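Local coordinates for predicted protease of the collagenase family (Methanopyrus kandleri, PDB 5D88), which is probably a peptidase of the U32 family, built on a TIM barrel and carrying a zinc ion at the interface of its two subunits, at residues P47-G52 against R59-Y64; A54-R59 against F201-L206; N205-A210 against I215-Y220. All blocks are in the same frame, centred on the assembly; numbering follows the deposited sequence.

Contact 1: residues P47-G52 against R59-Y64; sequences PVTEHG and RYPETY
A small polar contact with a proline patch joins Thr49 and Glu50, in the loop after strand 43-47 of the TIM barrel, to Pro61 and Thr63 at the start of helix 63-75. This is a beta-alpha loop of the barrel, folded back so that its two ends meet. Thr49 and Glu50 lie in a short 3-10 turn, residues 49-51. The hydroxyl OG1 of Thr49 donates to Pro61 O over 2.7 Å. It meets the oxygen at a C=O...donor angle of 138°, tilted 22° from the carbonyl plane. With chi1 at -52°, OG1 lies beside the backbone N of Thr49 and CG2 points anti to it. Both branches therefore reach Tyr60 CB, CG2 at 3.5 Å. The phenol of Tyr60 is held elsewhere: its OH bonds to Thr55 O and Leu57 N.

The prolines add an apolar patch. Pro47 and Pro61 cross at about a right angle, with Pro47 CG 3.9 Å from Pro61 CD. Pro61 also packs on Val66 of helix 63-75. A water joins the two polar links: it accepts from Glu50 N, donates to Thr63 OG1 and donates weakly to Pro61 O. Thr63 OG1, in the first turn of that helix, donates to Glu50 OE2 over a very short 2.5 Å.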
loop_
_atom_site.group_PDB
_atom_site.type_symbol
_atom_site.label_atom_id
_atom_site.label_comp_id
_atom_site.label_asym_id
_atom_site.label_seq_id
_atom_site.Cartn_x
_atom_site.Cartn_y
_atom_site.Cartn_z
ATOM N N PRO A 47 11.803 -16.863 -2.456
ATOM C CA PRO A 47 11.090 -16.210 -1.348
ATOM C C PRO A 47 11.626 -16.681 -0.014
ATOM O O PRO A 47 11.705 -17.890 0.232
ATOM C CB PRO A 47 9.634 -16.666 -1.534
ATOM C CG PRO A 47 9.565 -17.214 -2.870
ATOM C CD PRO A 47 10.911 -17.748 -3.214
ATOM N N VAL A 48 11.933 -15.728 0.863
ATOM C CA VAL A 48 12.308 -16.078 2.231
ATOM C C VAL A 48 11.065 -15.831 3.076
ATOM O O VAL A 48 10.927 -14.821 3.772
ATOM C CB VAL A 48 13.565 -15.336 2.722
ATOM C CG1 VAL A 48 14.797 -15.928 2.022
ATOM C CG2 VAL A 48 13.483 -13.835 2.487
ATOM N N THR A 49 10.159 -16.798 2.997
ATOM C CA THR A 49 8.775 -16.644 3.411
ATOM C C THR A 49 8.620 -16.059 4.801
ATOM O O THR A 49 7.840 -15.120 5.007
ATOM C CB THR A 49 8.123 -18.013 3.323
ATOM O OG1 THR A 49 8.394 -18.535 2.010
ATOM C CG2 THR A 49 6.641 -17.913 3.569
ATOM N N GLU A 50 9.294 -16.649 5.783
ATOM C CA GLU A 50 9.039 -16.286 7.164
ATOM C C GLU A 50 9.518 -14.874 7.504
ATOM O O GLU A 50 9.204 -14.392 8.586
ATOM C CB GLU A 50 9.685 -17.318 8.102
ATOM C CG GLU A 50 11.199 -17.261 8.190
ATOM C CD GLU A 50 11.759 -18.000 9.407
ATOM O OE1 GLU A 50 11.587 -17.536 10.553
ATOM O OE2 GLU A 50 12.393 -19.049 9.222
ATOM N N HIS A 51 10.203 -14.188 6.596
ATOM C CA HIS A 51 10.587 -12.806 6.795
ATOM C C HIS A 51 9.700 -11.804 6.072
ATOM O O HIS A 51 9.935 -10.594 6.197
ATOM C CB HIS A 51 12.043 -12.651 6.403
ATOM C CG HIS A 51 12.936 -13.449 7.289
ATOM N ND1 HIS A 51 13.781 -14.434 6.828
ATOM C CD2 HIS A 51 13.055 -13.448 8.636
ATOM C CE1 HIS A 51 14.413 -14.979 7.854
ATOM N NE2 HIS A 51 13.990 -14.400 8.962
ATOM N N GLY A 52 8.667 -12.273 5.362
ATOM C CA GLY A 52 7.664 -11.403 4.777
ATOM C C GLY A 52 7.823 -11.210 3.284
ATOM O O GLY A 52 8.807 -10.630 2.809
ATOM N N ARG A 59 2.692 -20.978 -3.915
ATOM C CA ARG A 59 3.244 -21.669 -2.762
ATOM C C ARG A 59 4.480 -20.906 -2.330
ATOM O O ARG A 59 5.121 -20.231 -3.139
ATOM C CB ARG A 59 3.596 -23.134 -3.048
ATOM C CG ARG A 59 4.937 -23.364 -3.773
ATOM C CD ARG A 59 5.412 -24.836 -3.692
ATOM N NE ARG A 59 5.420 -25.344 -2.317
ATOM C CZ ARG A 59 6.485 -25.434 -1.513
ATOM N NH1 ARG A 59 7.705 -25.052 -1.903
ATOM N NH2 ARG A 59 6.317 -25.909 -0.281
ATOM N N TYR A 60 4.789 -21.012 -1.049
ATOM C CA TYR A 60 5.913 -20.307 -0.442
ATOM C C TYR A 60 6.763 -21.340 0.280
ATOM O O TYR A 60 6.223 -22.154 1.049
ATOM C CB TYR A 60 5.441 -19.233 0.539
ATOM C CG TYR A 60 4.656 -18.129 -0.099
ATOM C CD1 TYR A 60 3.301 -18.297 -0.408
ATOM C CD2 TYR A 60 5.255 -16.909 -0.383
ATOM C CE1 TYR A 60 2.568 -17.280 -0.987
ATOM C CE2 TYR A 60 4.527 -15.876 -0.988
ATOM C CZ TYR A 60 3.185 -16.076 -1.285
ATOM O OH TYR A 60 2.434 -15.075 -1.864
ATOM N N PRO A 61 8.072 -21.362 0.065
ATOM C CA PRO A 61 8.893 -22.428 0.650
ATOM C C PRO A 61 9.139 -22.192 2.124
ATOM O O PRO A 61 9.299 -21.051 2.561
ATOM C CB PRO A 61 10.204 -22.339 -0.135
ATOM C CG PRO A 61 10.264 -20.941 -0.608
ATOM C CD PRO A 61 8.841 -20.516 -0.853
ATOM N N GLU A 62 9.170 -23.288 2.884
ATOM C CA GLU A 62 9.586 -23.250 4.276
ATOM C C GLU A 62 11.085 -23.024 4.361
ATOM O O GLU A 62 11.821 -23.199 3.394
ATOM C CB GLU A 62 9.230 -24.557 4.994
ATOM C CG GLU A 62 7.804 -25.010 4.756
ATOM C CD GLU A 62 7.006 -25.142 6.015
ATOM O OE1 GLU A 62 7.584 -25.510 7.060
ATOM O OE2 GLU A 62 5.786 -24.871 5.957
ATOM N N THR A 63 11.544 -22.651 5.558
ATOM C CA THR A 63 12.942 -22.273 5.696
ATOM C C THR A 63 13.878 -23.412 5.296
ATOM O O THR A 63 14.892 -23.171 4.635
ATOM C CB THR A 63 13.198 -21.793 7.115
ATOM O OG1 THR A 63 12.363 -20.652 7.336
ATOM C CG2 THR A 63 14.652 -21.397 7.295
ATOM N N TYR A 64 13.554 -24.661 5.648
ATOM C CA TYR A 64 14.479 -25.736 5.287
ATOM C C TYR A 64 14.542 -25.911 3.777
ATOM O O TYR A 64 15.589 -26.291 3.242
ATOM C CB TYR A 64 14.103 -27.057 5.968
ATOM C CG TYR A 64 12.977 -27.794 5.291
ATOM C CD1 TYR A 64 13.233 -28.693 4.259
ATOM C CD2 TYR A 64 11.654 -27.579 5.668
ATOM C CE1 TYR A 64 12.205 -29.363 3.622
ATOM C CE2 TYR A 64 10.615 -28.246 5.034
ATOM C CZ TYR A 64 10.899 -29.138 4.012
ATOM O OH TYR A 64 9.877 -29.807 3.374
HETATM O O HOH W 1 10.906 -19.213 5.068
#

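Contact 2: residues A54-R59 against F201-L206. With ACT (acetate ion), chain C.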
loop_
_atom_site.group_PDB
_atom_site.type_symbol
_atom_site.label_atom_id
_atom_site.label_comp_id
_atom_site.label_asym_id
_atom_site.label_seq_id
_atom_site.Cartn_x
_atom_site.Cartn_y
_atom_site.Cartn_z
ATOM N N ALA A 54 5.443 -10.043 -0.147
ATOM C CA ALA A 54 4.220 -9.451 -0.689
ATOM C C ALA A 54 3.831 -10.015 -2.047
ATOM O O ALA A 54 2.650 -9.989 -2.413
ATOM C CB ALA A 54 4.384 -7.936 -0.817
ATOM N N THR A 55 4.799 -10.478 -2.824
ATOM C CA THR A 55 4.489 -11.071 -4.117
ATOM C C THR A 55 3.547 -12.249 -3.904
ATOM O O THR A 55 3.733 -13.045 -2.981
ATOM C CB THR A 55 5.783 -11.510 -4.806
ATOM O OG1 THR A 55 6.523 -10.350 -5.227
ATOM C CG2 THR A 55 5.521 -12.321 -6.043
ATOM N N LEU A 56 2.521 -12.329 -4.750
ATOM C CA LEU A 56 1.431 -13.298 -4.612
ATOM C C LEU A 56 1.774 -14.559 -5.396
ATOM O O LEU A 56 1.760 -14.557 -6.640
ATOM C CB LEU A 56 0.113 -12.695 -5.096
ATOM C CG LEU A 56 -0.343 -11.393 -4.424
ATOM C CD1 LEU A 56 -1.645 -10.876 -5.005
ATOM C CD2 LEU A 56 -0.472 -11.568 -2.912
ATOM N N LEU A 57 2.008 -15.647 -4.678
ATOM C CA LEU A 57 2.511 -16.882 -5.254
ATOM C C LEU A 57 1.601 -18.064 -4.977
ATOM O O LEU A 57 0.801 -18.035 -4.037
ATOM C CB LEU A 57 3.900 -17.206 -4.699
ATOM C CG LEU A 57 4.917 -16.115 -4.969
ATOM C CD1 LEU A 57 6.237 -16.489 -4.315
ATOM C CD2 LEU A 57 5.082 -15.877 -6.475
ATOM N N PRO A 58 1.724 -19.133 -5.779
ATOM C CA PRO A 58 0.970 -20.378 -5.518
ATOM C C PRO A 58 1.433 -21.137 -4.294
ATOM O O PRO A 58 0.667 -21.928 -3.733
ATOM C CB PRO A 58 1.228 -21.222 -6.773
ATOM C CG PRO A 58 1.960 -20.402 -7.714
ATOM C CD PRO A 58 2.510 -19.199 -7.017
ATOM N N ARG A 59 2.692 -20.978 -3.915
ATOM C CA ARG A 59 3.244 -21.669 -2.762
ATOM C C ARG A 59 4.480 -20.906 -2.330
ATOM O O ARG A 59 5.121 -20.231 -3.139
ATOM C CB ARG A 59 3.596 -23.134 -3.048
ATOM C CG ARG A 59 4.937 -23.364 -3.773
ATOM C CD ARG A 59 5.412 -24.836 -3.692
ATOM N NE ARG A 59 5.420 -25.344 -2.317
ATOM C CZ ARG A 59 6.485 -25.434 -1.513
ATOM N NH1 ARG A 59 7.705 -25.052 -1.903
ATOM N NH2 ARG A 59 6.317 -25.909 -0.281
ATOM N N PHE A 201 -2.798 -3.700 -3.803
ATOM C CA PHE A 201 -2.198 -3.030 -2.641
ATOM C C PHE A 201 -2.598 -3.722 -1.334
ATOM O O PHE A 201 -1.752 -4.087 -0.502
ATOM C CB PHE A 201 -2.684 -1.573 -2.785
ATOM C CG PHE A 201 -2.547 -0.658 -1.625
ATOM C CD1 PHE A 201 -1.593 -0.774 -0.658
ATOM C CD2 PHE A 201 -3.346 0.490 -1.638
ATOM C CE1 PHE A 201 -1.514 0.200 0.376
ATOM C CE2 PHE A 201 -3.288 1.430 -0.666
ATOM C CZ PHE A 201 -2.362 1.301 0.354
ATOM N N PHE A 202 -3.898 -3.955 -1.171
ATOM C CA PHE A 202 -4.421 -4.497 0.067
ATOM C C PHE A 202 -4.108 -5.982 0.186
ATOM O O PHE A 202 -3.798 -6.473 1.277
ATOM C CB PHE A 202 -5.928 -4.239 0.122
ATOM C CG PHE A 202 -6.269 -2.777 -0.001
ATOM C CD1 PHE A 202 -6.204 -1.953 1.113
ATOM C CD2 PHE A 202 -6.595 -2.223 -1.229
ATOM C CE1 PHE A 202 -6.483 -0.608 1.015
ATOM C CE2 PHE A 202 -6.868 -0.859 -1.349
ATOM C CZ PHE A 202 -6.813 -0.051 -0.224
ATOM N N GLU A 203 -4.193 -6.705 -0.931
ATOM C CA GLU A 203 -3.944 -8.137 -0.906
ATOM C C GLU A 203 -2.475 -8.435 -0.642
ATOM O O GLU A 203 -2.152 -9.376 0.092
ATOM C CB GLU A 203 -4.415 -8.765 -2.207
ATOM C CG GLU A 203 -4.359 -10.282 -2.198
ATOM C CD GLU A 203 -4.968 -10.896 -3.433
ATOM O OE1 GLU A 203 -4.982 -10.239 -4.492
ATOM O OE2 GLU A 203 -5.428 -12.051 -3.341
ATOM N N ARG A 204 -1.573 -7.628 -1.201
ATOM C CA ARG A 204 -0.154 -7.805 -0.920
ATOM C C ARG A 204 0.194 -7.441 0.515
ATOM O O ARG A 204 1.060 -8.081 1.113
ATOM C CB ARG A 204 0.672 -6.982 -1.891
ATOM C CG ARG A 204 0.597 -7.476 -3.303
ATOM C CD ARG A 204 1.563 -6.682 -4.062
ATOM N NE ARG A 204 1.713 -7.113 -5.429
ATOM C CZ ARG A 204 1.821 -6.271 -6.444
ATOM N NH1 ARG A 204 1.772 -4.950 -6.250
ATOM N NH2 ARG A 204 1.991 -6.749 -7.651
ATOM N N ASN A 205 -0.486 -6.444 1.095
ATOM C CA ASN A 205 -0.327 -6.184 2.524
ATOM C C ASN A 205 -0.717 -7.416 3.329
ATOM O O ASN A 205 -0.032 -7.790 4.289
ATOM C CB ASN A 205 -1.188 -4.989 2.953
ATOM C CG ASN A 205 -0.588 -3.627 2.590
ATOM O OD1 ASN A 205 0.594 -3.487 2.253
ATOM N ND2 ASN A 205 -1.419 -2.594 2.728
ATOM N N LEU A 206 -1.832 -8.050 2.959
ATOM C CA LEU A 206 -2.295 -9.245 3.658
ATOM C C LEU A 206 -1.260 -10.362 3.579
ATOM O O LEU A 206 -0.913 -10.972 4.592
ATOM C CB LEU A 206 -3.625 -9.718 3.073
ATOM C CG LEU A 206 -4.226 -10.983 3.710
ATOM C CD1 LEU A 206 -4.629 -10.750 5.155
ATOM C CD2 LEU A 206 -5.409 -11.478 2.847
HETATM C C ACT C . 2.450 -10.385 -7.893
HETATM O O ACT C . 2.716 -9.411 -8.638
HETATM O OXT ACT C . 2.296 -10.127 -6.677
HETATM C CH3 ACT C . 2.292 -11.778 -8.438
#
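Arg204 turns its CG beside its own backbone N (chi1 -68°) and then runs extended to NE, which carries the guanidinium past Ala54 and Leu56 to a bound acetate. Leu56 has a similar first torsion, chi1 -57°, and its branches come down on the helix. The contact joins a beta-alpha loop of the TIM barrel, residues 54-59, to helix 200-213. No hydrogen bond links the two segments directly. Ala54 O lies 3.4 Å from Arg204 CG, beside the aliphatic part of the side chain, and Ala54 CB rests on Arg204 CB. The side chains of Leu56 and Arg204 cross at about a right angle. Leu56 CD1 approaches Glu203 OE1 at 3.4 Å, while CD2 lies near the backbone O and CG of Glu203, at the edge of contact. The Glu203 carboxylate is balanced by salt bridges to Arg229 and Arg231.

The acetate, probably from the crystallisation liquor, bridges the segments. Its carbon C lies at the edge of the guanidinium, in plane. Arg204 NH2 donates to acetate O over 2.9 Å, and NE gives a weak bond to OXT. NH2 also donates to Ile193 O, and His141 NE2 and Ile193 N bond to the acetate as well. Phe201 of the same helix meets Phe201 of the second subunit, the ring planes at about 90°. From the loop, Leu56 N donates to acetate OXT over 2.9 Å at an N-H...acceptor angle of 165°.

Contact 3: residues N205-A210 against I215-Y220. With ZN (zinc ion), chain B.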
loop_
_atom_site.group_PDB
_atom_site.type_symbol
_atom_site.label_atom_id
_atom_site.label_comp_id
_atom_site.label_asym_id
_atom_site.label_seq_id
_atom_site.Cartn_x
_atom_site.Cartn_y
_atom_site.Cartn_z
ATOM N N ASN A 205 -0.486 -6.444 1.095
ATOM C CA ASN A 205 -0.327 -6.184 2.524
ATOM C C ASN A 205 -0.717 -7.416 3.329
ATOM O O ASN A 205 -0.032 -7.790 4.289
ATOM C CB ASN A 205 -1.188 -4.989 2.953
ATOM C CG ASN A 205 -0.588 -3.627 2.590
ATOM O OD1 ASN A 205 0.594 -3.487 2.253
ATOM N ND2 ASN A 205 -1.419 -2.594 2.728
ATOM N N LEU A 206 -1.832 -8.050 2.959
ATOM C CA LEU A 206 -2.295 -9.245 3.658
ATOM C C LEU A 206 -1.260 -10.362 3.579
ATOM O O LEU A 206 -0.913 -10.972 4.592
ATOM C CB LEU A 206 -3.625 -9.718 3.073
ATOM C CG LEU A 206 -4.226 -10.983 3.710
ATOM C CD1 LEU A 206 -4.629 -10.750 5.155
ATOM C CD2 LEU A 206 -5.409 -11.478 2.847
ATOM N N PHE A 207 -0.773 -10.672 2.376
ATOM C CA PHE A 207 0.200 -11.757 2.283
ATOM C C PHE A 207 1.520 -11.402 2.979
ATOM O O PHE A 207 2.215 -12.293 3.468
ATOM C CB PHE A 207 0.445 -12.134 0.826
ATOM C CG PHE A 207 -0.526 -13.124 0.291
ATOM C CD1 PHE A 207 -1.822 -12.747 0.014
ATOM C CD2 PHE A 207 -0.146 -14.441 0.092
ATOM C CE1 PHE A 207 -2.737 -13.661 -0.492
ATOM C CE2 PHE A 207 -1.055 -15.383 -0.422
ATOM C CZ PHE A 207 -2.357 -14.991 -0.703
ATOM N N SER A 208 1.891 -10.120 3.009
ATOM C CA SER A 208 3.099 -9.695 3.708
ATOM C C SER A 208 3.068 -10.159 5.150
ATOM O O SER A 208 4.100 -10.534 5.716
ATOM C CB SER A 208 3.239 -8.159 3.683
ATOM O OG SER A 208 3.471 -7.639 2.375
ATOM N N HIS A 209 1.895 -10.065 5.772
ATOM C CA HIS A 209 1.718 -10.480 7.156
ATOM C C HIS A 209 1.569 -11.989 7.272
ATOM O O HIS A 209 2.141 -12.612 8.171
ATOM C CB HIS A 209 0.485 -9.797 7.738
ATOM C CG HIS A 209 0.705 -8.385 8.147
ATOM N ND1 HIS A 209 1.197 -8.040 9.385
ATOM C CD2 HIS A 209 0.459 -7.225 7.502
ATOM C CE1 HIS A 209 1.269 -6.721 9.474
ATOM N NE2 HIS A 209 0.817 -6.204 8.349
ATOM N N ALA A 210 0.806 -12.592 6.368
ATOM C CA ALA A 210 0.568 -14.024 6.453
ATOM C C ALA A 210 1.882 -14.790 6.425
ATOM O O ALA A 210 2.130 -15.665 7.265
ATOM C CB ALA A 210 -0.345 -14.457 5.311
ATOM N N ILE A 215 0.741 -17.503 9.183
ATOM C CA ILE A 215 -0.705 -17.657 9.199
ATOM C C ILE A 215 -1.145 -18.019 7.794
ATOM O O ILE A 215 -0.949 -17.240 6.862
ATOM C CB ILE A 215 -1.388 -16.370 9.676
ATOM C CG1 ILE A 215 -0.855 -15.979 11.068
ATOM C CG2 ILE A 215 -2.887 -16.553 9.682
ATOM C CD1 ILE A 215 -1.157 -16.897 12.103
ATOM N N GLU A 216 -1.759 -19.186 7.635
ATOM C CA GLU A 216 -2.092 -19.661 6.297
ATOM C C GLU A 216 -3.137 -18.777 5.624
ATOM O O GLU A 216 -4.041 -18.250 6.275
ATOM C CB GLU A 216 -2.610 -21.088 6.362
ATOM C CG GLU A 216 -1.563 -22.016 6.946
ATOM C CD GLU A 216 -1.879 -23.463 6.761
ATOM O OE1 GLU A 216 -3.058 -23.858 6.963
ATOM O OE2 GLU A 216 -0.935 -24.215 6.422
ATOM N N VAL A 217 -3.016 -18.658 4.296
ATOM C CA VAL A 217 -4.018 -18.034 3.440
ATOM C C VAL A 217 -4.462 -19.076 2.444
ATOM O O VAL A 217 -3.660 -19.531 1.621
ATOM C CB VAL A 217 -3.490 -16.822 2.654
ATOM C CG1 VAL A 217 -4.659 -16.122 1.905
ATOM C CG2 VAL A 217 -2.758 -15.894 3.517
ATOM N N ASP A 218 -5.741 -19.395 2.469
ATOM C CA ASP A 218 -6.331 -20.378 1.584
ATOM C C ASP A 218 -7.223 -19.635 0.606
ATOM O O ASP A 218 -8.165 -18.958 1.047
ATOM C CB ASP A 218 -7.125 -21.380 2.409
ATOM C CG ASP A 218 -7.759 -22.475 1.583
ATOM O OD1 ASP A 218 -8.145 -22.243 0.416
ATOM O OD2 ASP A 218 -7.894 -23.585 2.144
ATOM N N PRO A 219 -6.952 -19.681 -0.701
ATOM C CA PRO A 219 -7.728 -18.855 -1.641
ATOM C C PRO A 219 -9.228 -19.021 -1.501
ATOM O O PRO A 219 -9.981 -18.060 -1.713
ATOM C CB PRO A 219 -7.242 -19.326 -3.023
ATOM C CG PRO A 219 -6.477 -20.575 -2.794
ATOM C CD PRO A 219 -5.958 -20.512 -1.378
ATOM N N TYR A 220 -9.692 -20.206 -1.140
ATOM C CA TYR A 220 -11.119 -20.473 -1.127
ATOM C C TYR A 220 -11.732 -20.364 0.261
ATOM O O TYR A 220 -12.956 -20.477 0.391
ATOM C CB TYR A 220 -11.374 -21.852 -1.742
ATOM C CG TYR A 220 -10.794 -21.953 -3.144
ATOM C CD1 TYR A 220 -11.355 -21.238 -4.200
ATOM C CD2 TYR A 220 -9.673 -22.737 -3.406
ATOM C CE1 TYR A 220 -10.833 -21.312 -5.488
ATOM C CE2 TYR A 220 -9.138 -22.814 -4.691
ATOM C CZ TYR A 220 -9.728 -22.098 -5.727
ATOM O OH TYR A 220 -9.214 -22.175 -7.006
HETATM ZN ZN ZN B . 0.247 -4.284 7.953
#
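Ala210 and Val217 form the tight part of this contact, where the chain leaves helix 200-213 and turns back along it. Ala210 CB and Val217 CG2 are only 3.3 Å apart, closer than usual for two carbons. Val217 CG1 is anti to its backbone N (chi1 -173°) and reaches Phe207 CZ at 3.7 Å. CG2 stands over one face of the Phe207 ring, offset toward the rim. Leu56 and Tyr60 also touch Phe207. An alanine at Phe207 is likely to open a gap beside Val217 and take away the surface on which Leu56 and Tyr60 rest.

The outer side is looser. Ile215 is exposed, and the outer part of its side chain turns off from the helix. Its backbone still holds: Ile215 N donates to Ala210 O over 3.0 Å. Farther on, Asp218 OD1 accepts from Tyr220 N in an Asx turn.

His209 lies on another part of the helix surface and binds the zinc ion through NE2 at 2.0 Å. Cys88 of the same chain and His209 and Cys88 of the second subunit complete the site. Glu213 accepts from His209 ND1, which would probably fix the ring's rotation and strengthen NE2 as a zinc ligand.

In the fold
Contacts 1 and 2 both draw on the loop between strand 43-47 and helix 63-75, and their segments alternate along the chain and share Arg59. Their centres are 13 Å apart, and Pro47 CG packs on Leu57 CD1 at 3.7 Å. Contacts 2 and 3 overlap on helix 200-213, sharing Asn205 and Leu206, with centres 7 Å apart. There Leu56 CD2 of contact 2 packs on Phe207 CD1 of contact 3 at 3.4 Å. Tyr60 of contact 1 reaches the same ring, so Phe207 joins all three. Contact 3 holds the zinc ligand His209. The side chain of Arg204 is about 10 Å from the zinc, and that of Thr49 about 11 Å from that of His209.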